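Local coordinates for allantoin racemase (Pseudomonas fluorescens, PDB 5LG5), which interconverts the enantiomers of allantoin and, like its relatives in the HyuE racemase family, probably also racemizes other 5-monosubstituted hydantoins, at residues Q21-I32 and D200-E210; F68-E78 and L88-A99. All coordinates share one frame; numbering follows the deposited sequence.

Contact 1 of 2, residues Q21-I32 and D200-E210; sequences QARAVASPGTEI and DGVTAAVTIAE
Val206 packs into the seam between two helices on the same face of a parallel sheet in an alpha/beta fold, 12-25 and 201-214; the axes of 21-25 and 201-210 come within 8.5 Å and cross at -48°. Its CB lies 3.9 Å from Val25 CG2. Beyond it the two methyls part: CG1, turned anti to the backbone N (chi1 171°), reaches the CA of Ala26, while CG2 presses on Ala22 CB at 3.5 Å. Alanine suits this spot because a small side chain lets the helices come close. One turn earlier, Thr203 crosses Val25 at about a right angle and lays CG2 against its CG1, 3.6 Å away; the helix itself starts at the N-cap Asp200, whose OD1 accepts from Val202 N and whose OD2 takes Gly185 N. The far end is polar. The extended Glu210 reaches the type II beta turn Ser27-Thr30, and Arg214 of the second subunit forms a salt bridge with its OE1. Ser27 OG donates to Glu210 OE1 at 3.1 Å from above the carboxylate plane. Glu210 OE2 is gripped twice: Thr30 OG1 donates from above that plane at 2.7 Å, and Ser27 N meets the syn lone pair, also at 2.7 Å.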
# COMPACT_ATOMS: atom_id res chain seq x y z
N GLN E 21 6.71 -27.60 -24.82
CA GLN E 21 5.47 -27.09 -24.26
C GLN E 21 4.99 -25.86 -25.00
O GLN E 21 3.79 -25.69 -25.22
CB GLN E 21 5.66 -26.76 -22.78
CG GLN E 21 5.76 -28.00 -21.92
CD GLN E 21 4.53 -28.88 -22.05
OE1 GLN E 21 3.39 -28.39 -22.06
NE2 GLN E 21 4.75 -30.19 -22.14
N ALA E 22 5.93 -25.01 -25.39
CA ALA E 22 5.57 -23.80 -26.12
C ALA E 22 4.96 -24.19 -27.45
O ALA E 22 3.93 -23.65 -27.87
CB ALA E 22 6.81 -22.91 -26.32
N ARG E 23 5.60 -25.15 -28.11
CA ARG E 23 5.12 -25.64 -29.39
C ARG E 23 3.75 -26.30 -29.31
O ARG E 23 2.95 -26.21 -30.24
CB ARG E 23 6.13 -26.62 -30.00
CG ARG E 23 7.20 -25.94 -30.81
CD ARG E 23 8.04 -26.95 -31.55
NE ARG E 23 9.08 -27.47 -30.67
CZ ARG E 23 10.29 -26.93 -30.57
NH1 ARG E 23 10.59 -25.85 -31.29
NH2 ARG E 23 11.18 -27.46 -29.74
N ALA E 24 3.46 -26.92 -28.18
CA ALA E 24 2.19 -27.60 -28.00
C ALA E 24 0.99 -26.66 -28.06
O ALA E 24 -0.11 -27.08 -28.40
CB ALA E 24 2.18 -28.41 -26.70
N VAL E 25 1.19 -25.39 -27.69
CA VAL E 25 0.05 -24.48 -27.71
C VAL E 25 0.15 -23.44 -28.81
O VAL E 25 -0.81 -22.71 -29.07
CB VAL E 25 -0.15 -23.77 -26.36
CG1 VAL E 25 -0.32 -24.82 -25.28
CG2 VAL E 25 1.04 -22.85 -26.04
N ALA E 26 1.32 -23.35 -29.45
CA ALA E 26 1.52 -22.31 -30.46
C ALA E 26 0.51 -22.44 -31.60
O ALA E 26 0.22 -23.54 -32.06
CB ALA E 26 2.95 -22.34 -31.00
N SER E 27 -0.02 -21.31 -32.04
CA SER E 27 -0.98 -21.26 -33.12
C SER E 27 -0.34 -21.64 -34.45
O SER E 27 0.89 -21.53 -34.60
CB SER E 27 -1.58 -19.86 -33.22
OG SER E 27 -2.41 -19.61 -32.10
N PRO E 28 -1.16 -22.11 -35.41
CA PRO E 28 -0.61 -22.32 -36.76
C PRO E 28 0.03 -21.04 -37.25
O PRO E 28 -0.52 -19.94 -37.10
CB PRO E 28 -1.86 -22.66 -37.60
CG PRO E 28 -2.83 -23.22 -36.62
CD PRO E 28 -2.59 -22.45 -35.33
N GLY E 29 1.23 -21.20 -37.81
CA GLY E 29 1.98 -20.07 -38.32
C GLY E 29 2.95 -19.52 -37.29
O GLY E 29 3.75 -18.64 -37.60
N THR E 30 2.90 -20.05 -36.07
CA THR E 30 3.85 -19.62 -35.05
C THR E 30 4.99 -20.61 -34.91
O THR E 30 4.78 -21.78 -34.59
CB THR E 30 3.16 -19.45 -33.68
OG1 THR E 30 2.24 -18.34 -33.74
CG2 THR E 30 4.20 -19.18 -32.61
N GLU E 31 6.20 -20.13 -35.16
CA GLU E 31 7.39 -20.95 -34.97
C GLU E 31 8.01 -20.64 -33.62
O GLU E 31 8.22 -19.48 -33.27
CB GLU E 31 8.40 -20.69 -36.09
CG GLU E 31 9.71 -21.46 -35.90
CD GLU E 31 10.76 -21.11 -36.94
OE1 GLU E 31 11.89 -21.62 -36.81
OE2 GLU E 31 10.46 -20.33 -37.88
N ILE E 32 8.29 -21.69 -32.85
CA ILE E 32 8.97 -21.54 -31.57
C ILE E 32 10.45 -21.85 -31.72
O ILE E 32 10.83 -22.89 -32.23
CB ILE E 32 8.39 -22.51 -30.52
CG1 ILE E 32 6.91 -22.22 -30.25
CG2 ILE E 32 9.19 -22.42 -29.23
CD1 ILE E 32 6.64 -20.80 -29.73
N ASP E 200 0.54 -22.66 -16.54
CA ASP E 200 1.92 -22.88 -16.93
C ASP E 200 2.38 -21.60 -17.60
O ASP E 200 1.90 -21.26 -18.69
CB ASP E 200 2.01 -24.06 -17.91
CG ASP E 200 3.45 -24.40 -18.31
OD1 ASP E 200 4.40 -23.66 -17.93
OD2 ASP E 200 3.63 -25.38 -19.06
N GLY E 201 3.31 -20.89 -16.96
CA GLY E 201 3.81 -19.63 -17.47
C GLY E 201 4.37 -19.74 -18.87
O GLY E 201 4.31 -18.81 -19.66
N VAL E 202 4.94 -20.89 -19.19
CA VAL E 202 5.48 -21.07 -20.52
C VAL E 202 4.39 -20.98 -21.60
O VAL E 202 4.51 -20.22 -22.55
CB VAL E 202 6.22 -22.39 -20.65
CG1 VAL E 202 6.56 -22.66 -22.12
CG2 VAL E 202 7.48 -22.35 -19.80
N THR E 203 3.32 -21.76 -21.45
CA THR E 203 2.27 -21.78 -22.45
C THR E 203 1.43 -20.52 -22.36
O THR E 203 0.95 -20.03 -23.37
CB THR E 203 1.38 -23.02 -22.35
OG1 THR E 203 0.88 -23.15 -21.01
CG2 THR E 203 2.19 -24.27 -22.73
N ALA E 204 1.24 -20.02 -21.14
CA ALA E 204 0.60 -18.73 -20.98
C ALA E 204 1.34 -17.68 -21.79
O ALA E 204 0.74 -16.96 -22.59
CB ALA E 204 0.56 -18.33 -19.51
N ALA E 205 2.66 -17.63 -21.62
CA ALA E 205 3.49 -16.61 -22.27
C ALA E 205 3.40 -16.69 -23.78
O ALA E 205 3.39 -15.66 -24.47
CB ALA E 205 4.94 -16.73 -21.82
N VAL E 206 3.36 -17.92 -24.30
CA VAL E 206 3.25 -18.10 -25.75
C VAL E 206 2.02 -17.40 -26.29
O VAL E 206 2.10 -16.67 -27.27
CB VAL E 206 3.19 -19.59 -26.16
CG1 VAL E 206 2.85 -19.73 -27.64
CG2 VAL E 206 4.51 -20.26 -25.84
N THR E 207 0.89 -17.64 -25.64
CA THR E 207 -0.37 -17.05 -26.11
C THR E 207 -0.31 -15.53 -25.98
O THR E 207 -0.82 -14.81 -26.83
CB THR E 207 -1.60 -17.59 -25.37
OG1 THR E 207 -1.60 -17.11 -24.02
CG2 THR E 207 -1.64 -19.12 -25.39
N ILE E 208 0.32 -15.06 -24.91
CA ILE E 208 0.41 -13.62 -24.72
C ILE E 208 1.29 -12.99 -25.81
O ILE E 208 0.88 -12.02 -26.46
CB ILE E 208 0.91 -13.27 -23.30
CG1 ILE E 208 -0.15 -13.66 -22.27
CG2 ILE E 208 1.22 -11.78 -23.19
CD1 ILE E 208 0.32 -13.57 -20.82
N ALA E 209 2.46 -13.57 -26.05
CA ALA E 209 3.34 -13.06 -27.10
C ALA E 209 2.67 -13.06 -28.47
O ALA E 209 2.76 -12.07 -29.22
CB ALA E 209 4.66 -13.87 -27.15
N GLU E 210 2.00 -14.17 -28.81
CA GLU E 210 1.26 -14.25 -30.08
C GLU E 210 0.22 -13.16 -30.14
O GLU E 210 0.03 -12.52 -31.19
CB GLU E 210 0.55 -15.60 -30.22
CG GLU E 210 1.44 -16.76 -30.63
CD GLU E 210 0.64 -18.04 -30.75
OE1 GLU E 210 -0.48 -18.07 -30.19
OE2 GLU E 210 1.12 -19.01 -31.38
O HOH W 1 2.15 -26.75 -20.44

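Contact 2 of 2, residues F68-E78 and L88-A99; sequences FDAVIQAGYGE and LNVPVVDITEAA
The Tyr76 ring has Thr96 lying over one face, its CA 3.7 Å from the ring centroid in a CH-pi contact, while Ala99 CB sits in plane at the edge. The other ring, Phe68 at the opposite end of the beta-alpha-beta unit that joins strands 70-74 and 92-94, receives Leu88 CD2 at its edge, 3.9 Å from CZ; Val90 CG2 adds an oblique contact. Between the rings the strands run parallel, and their ladder alternates from one chain to the other: Val71 N to Pro91 O, Val93 N to Val71 O, Gln73 N to Val93 O, then Ile95 N to Gln73 O at 3.0 Å, just as strand gives way to helix. The extended backbone readily accommodates branching at CB: Ile72 CG2, anti to the backbone N while CG1 lies beside it (chi1 -66°), meets Ile95 CG2 at 3.7 Å, and Val71 meets Leu88 from the other face. The amide of Gln73 gives its NE2 to His79 O. Asp94 is the helix N-cap: its OD1 takes Thr96 N on the anti lone pair at 2.9 Å, and Thr96 OG1 comes in on the syn side of OD1, 30° out of the carboxylate plane. With an alanine in place of Tyr76, Thr96 CA and Ala99 CB would probably lose the aromatic surface they pack on, opening a gap beside the first helical turn. Gly77, whose positive phi (86°) is easily adopted without a side chain, closes the loop onto this turn: Gly77 N donates to Thr96 OG1 at 2.9 Å.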
# COMPACT_ATOMS: atom_id res chain seq x y z
N PHE E 68 12.81 -12.36 -35.71
CA PHE E 68 11.85 -12.84 -34.70
C PHE E 68 10.88 -11.72 -34.32
O PHE E 68 11.17 -10.53 -34.50
CB PHE E 68 12.55 -13.44 -33.47
CG PHE E 68 13.54 -12.51 -32.79
CD1 PHE E 68 13.16 -11.74 -31.69
CD2 PHE E 68 14.86 -12.44 -33.24
CE1 PHE E 68 14.08 -10.88 -31.06
CE2 PHE E 68 15.78 -11.59 -32.62
CZ PHE E 68 15.40 -10.82 -31.51
N ASP E 69 9.70 -12.11 -33.82
CA ASP E 69 8.61 -11.17 -33.64
C ASP E 69 8.29 -10.90 -32.18
O ASP E 69 7.56 -9.96 -31.88
CB ASP E 69 7.35 -11.66 -34.35
CG ASP E 69 7.60 -11.94 -35.80
OD1 ASP E 69 7.52 -10.99 -36.61
OD2 ASP E 69 7.91 -13.12 -36.13
N ALA E 70 8.82 -11.74 -31.30
CA ALA E 70 8.58 -11.62 -29.88
C ALA E 70 9.60 -12.48 -29.17
O ALA E 70 10.22 -13.36 -29.79
CB ALA E 70 7.15 -12.07 -29.53
N VAL E 71 9.78 -12.22 -27.88
CA VAL E 71 10.70 -13.00 -27.08
C VAL E 71 10.05 -13.36 -25.76
O VAL E 71 9.41 -12.51 -25.12
CB VAL E 71 12.03 -12.23 -26.80
CG1 VAL E 71 12.89 -13.02 -25.81
CG2 VAL E 71 12.79 -11.97 -28.10
N ILE E 72 10.17 -14.62 -25.38
CA ILE E 72 9.69 -15.08 -24.08
C ILE E 72 10.87 -15.43 -23.21
O ILE E 72 11.73 -16.22 -23.63
CB ILE E 72 8.79 -16.32 -24.18
CG1 ILE E 72 7.48 -16.01 -24.90
CG2 ILE E 72 8.49 -16.85 -22.78
CD1 ILE E 72 6.66 -17.28 -25.20
N GLN E 73 10.93 -14.84 -22.02
CA GLN E 73 11.95 -15.22 -21.06
C GLN E 73 11.38 -16.29 -20.14
O GLN E 73 10.46 -16.04 -19.35
CB GLN E 73 12.48 -14.02 -20.28
CG GLN E 73 13.47 -14.42 -19.21
CD GLN E 73 14.34 -13.28 -18.73
OE1 GLN E 73 14.81 -12.47 -19.53
NE2 GLN E 73 14.56 -13.21 -17.43
N ALA E 74 11.92 -17.50 -20.27
CA ALA E 74 11.34 -18.68 -19.63
C ALA E 74 12.07 -19.01 -18.36
O ALA E 74 12.77 -20.03 -18.26
CB ALA E 74 11.37 -19.87 -20.58
N GLY E 75 11.94 -18.13 -17.38
CA GLY E 75 12.45 -18.41 -16.05
C GLY E 75 11.50 -17.75 -15.09
O GLY E 75 10.94 -16.68 -15.39
N TYR E 76 11.32 -18.36 -13.92
CA TYR E 76 10.40 -17.79 -12.95
C TYR E 76 11.07 -16.97 -11.85
O TYR E 76 11.84 -17.50 -11.05
CB TYR E 76 9.49 -18.87 -12.36
CG TYR E 76 8.11 -18.35 -12.10
CD1 TYR E 76 7.09 -18.52 -13.03
CD2 TYR E 76 7.84 -17.59 -10.95
CE1 TYR E 76 5.82 -18.01 -12.80
CE2 TYR E 76 6.58 -17.08 -10.71
CZ TYR E 76 5.57 -17.29 -11.64
OH TYR E 76 4.31 -16.77 -11.40
N GLY E 77 10.82 -15.66 -11.87
CA GLY E 77 11.30 -14.79 -10.82
C GLY E 77 12.71 -14.28 -11.02
O GLY E 77 13.35 -13.82 -10.07
N GLU E 78 13.22 -14.39 -12.25
CA GLU E 78 14.54 -13.84 -12.57
C GLU E 78 14.52 -12.43 -13.12
O GLU E 78 13.51 -11.94 -13.62
CB GLU E 78 15.33 -14.73 -13.54
CG GLU E 78 15.84 -15.99 -12.91
CD GLU E 78 14.76 -16.99 -12.63
OE1 GLU E 78 13.82 -17.07 -13.46
OE2 GLU E 78 14.84 -17.69 -11.59
N LEU E 88 15.24 -4.46 -27.35
CA LEU E 88 14.43 -4.97 -28.45
C LEU E 88 13.30 -4.02 -28.86
O LEU E 88 12.83 -3.23 -28.06
CB LEU E 88 13.85 -6.32 -28.06
CG LEU E 88 14.88 -7.41 -27.79
CD1 LEU E 88 14.20 -8.64 -27.19
CD2 LEU E 88 15.53 -7.75 -29.11
N ASN E 89 12.85 -4.13 -30.11
CA ASN E 89 11.64 -3.47 -30.57
C ASN E 89 10.54 -4.47 -30.90
O ASN E 89 9.74 -4.27 -31.81
CB ASN E 89 11.91 -2.58 -31.80
CG ASN E 89 12.83 -1.43 -31.49
OD1 ASN E 89 14.04 -1.59 -31.34
ND2 ASN E 89 12.25 -0.23 -31.40
N VAL E 90 10.55 -5.59 -30.18
CA VAL E 90 9.49 -6.57 -30.24
C VAL E 90 9.03 -6.88 -28.83
O VAL E 90 9.78 -6.64 -27.87
CB VAL E 90 9.95 -7.86 -30.95
CG1 VAL E 90 10.35 -7.53 -32.39
CG2 VAL E 90 11.08 -8.51 -30.18
N PRO E 91 7.80 -7.39 -28.68
CA PRO E 91 7.33 -7.68 -27.32
C PRO E 91 8.17 -8.72 -26.61
O PRO E 91 8.70 -9.68 -27.21
CB PRO E 91 5.87 -8.18 -27.53
CG PRO E 91 5.77 -8.51 -28.98
CD PRO E 91 6.75 -7.60 -29.69
N VAL E 92 8.35 -8.49 -25.32
CA VAL E 92 9.06 -9.40 -24.45
C VAL E 92 8.10 -9.83 -23.34
O VAL E 92 7.44 -9.00 -22.74
CB VAL E 92 10.30 -8.73 -23.83
CG1 VAL E 92 11.06 -9.72 -22.94
CG2 VAL E 92 11.21 -8.15 -24.92
N VAL E 93 7.96 -11.12 -23.12
CA VAL E 93 7.12 -11.56 -22.02
C VAL E 93 7.82 -12.59 -21.15
O VAL E 93 8.40 -13.56 -21.63
CB VAL E 93 5.64 -11.92 -22.43
CG1 VAL E 93 5.45 -12.00 -23.93
CG2 VAL E 93 5.14 -13.16 -21.70
N ASP E 94 7.83 -12.30 -19.86
CA ASP E 94 8.44 -13.20 -18.91
C ASP E 94 7.37 -14.14 -18.41
O ASP E 94 6.24 -13.70 -18.12
CB ASP E 94 9.07 -12.43 -17.77
CG ASP E 94 9.95 -13.30 -16.94
OD1 ASP E 94 9.41 -14.13 -16.16
OD2 ASP E 94 11.18 -13.20 -17.11
N ILE E 95 7.70 -15.42 -18.27
CA ILE E 95 6.69 -16.41 -17.90
C ILE E 95 6.11 -16.15 -16.52
O ILE E 95 5.00 -16.59 -16.21
CB ILE E 95 7.21 -17.86 -18.00
CG1 ILE E 95 8.27 -18.14 -16.94
CG2 ILE E 95 7.74 -18.13 -19.42
CD1 ILE E 95 8.75 -19.62 -16.91
N THR E 96 6.86 -15.43 -15.70
CA THR E 96 6.43 -15.04 -14.36
C THR E 96 5.17 -14.20 -14.43
O THR E 96 4.14 -14.53 -13.84
CB THR E 96 7.51 -14.19 -13.67
OG1 THR E 96 8.78 -14.86 -13.72
CG2 THR E 96 7.12 -13.89 -12.23
N GLU E 97 5.26 -13.11 -15.16
CA GLU E 97 4.14 -12.20 -15.30
C GLU E 97 3.07 -12.80 -16.18
O GLU E 97 1.89 -12.67 -15.89
CB GLU E 97 4.67 -10.87 -15.81
CG GLU E 97 5.61 -10.31 -14.75
CD GLU E 97 6.75 -9.51 -15.31
OE1 GLU E 97 7.81 -9.48 -14.64
OE2 GLU E 97 6.61 -8.91 -16.40
N ALA E 98 3.48 -13.55 -17.19
CA ALA E 98 2.50 -14.25 -18.02
C ALA E 98 1.63 -15.14 -17.14
O ALA E 98 0.40 -15.05 -17.19
CB ALA E 98 3.20 -15.07 -19.08
N ALA E 99 2.25 -15.95 -16.28
CA ALA E 99 1.47 -16.85 -15.43
C ALA E 99 0.55 -16.09 -14.48
O ALA E 99 -0.65 -16.40 -14.39
CB ALA E 99 2.40 -17.78 -14.65

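In the fold
Contact 2 is the deeper of the two, a strand pairing inside the sheet, whereas contact 1 is partly buried and joins two helices on one face of that sheet. In sequence, contact 2 is nested within the loop that contact 1 closes. Helix 201-214 connects them: Ala205 CB packs on Val93 CG2 at 3.6 Å, and Ile72 CD1 packs against Val206 N at 3.5 Å. Backbone bonds dominate contact 2, with mostly aliphatic side chains on the strands and a capped helix start at their C-terminal end. Contact 1 has no backbone-to-backbone bonds; aliphatic packing joins its helices, and its buried carboxylate, Glu210, bonds the turn at the boundary with the second subunit, whose Phe105 also touches contact 2.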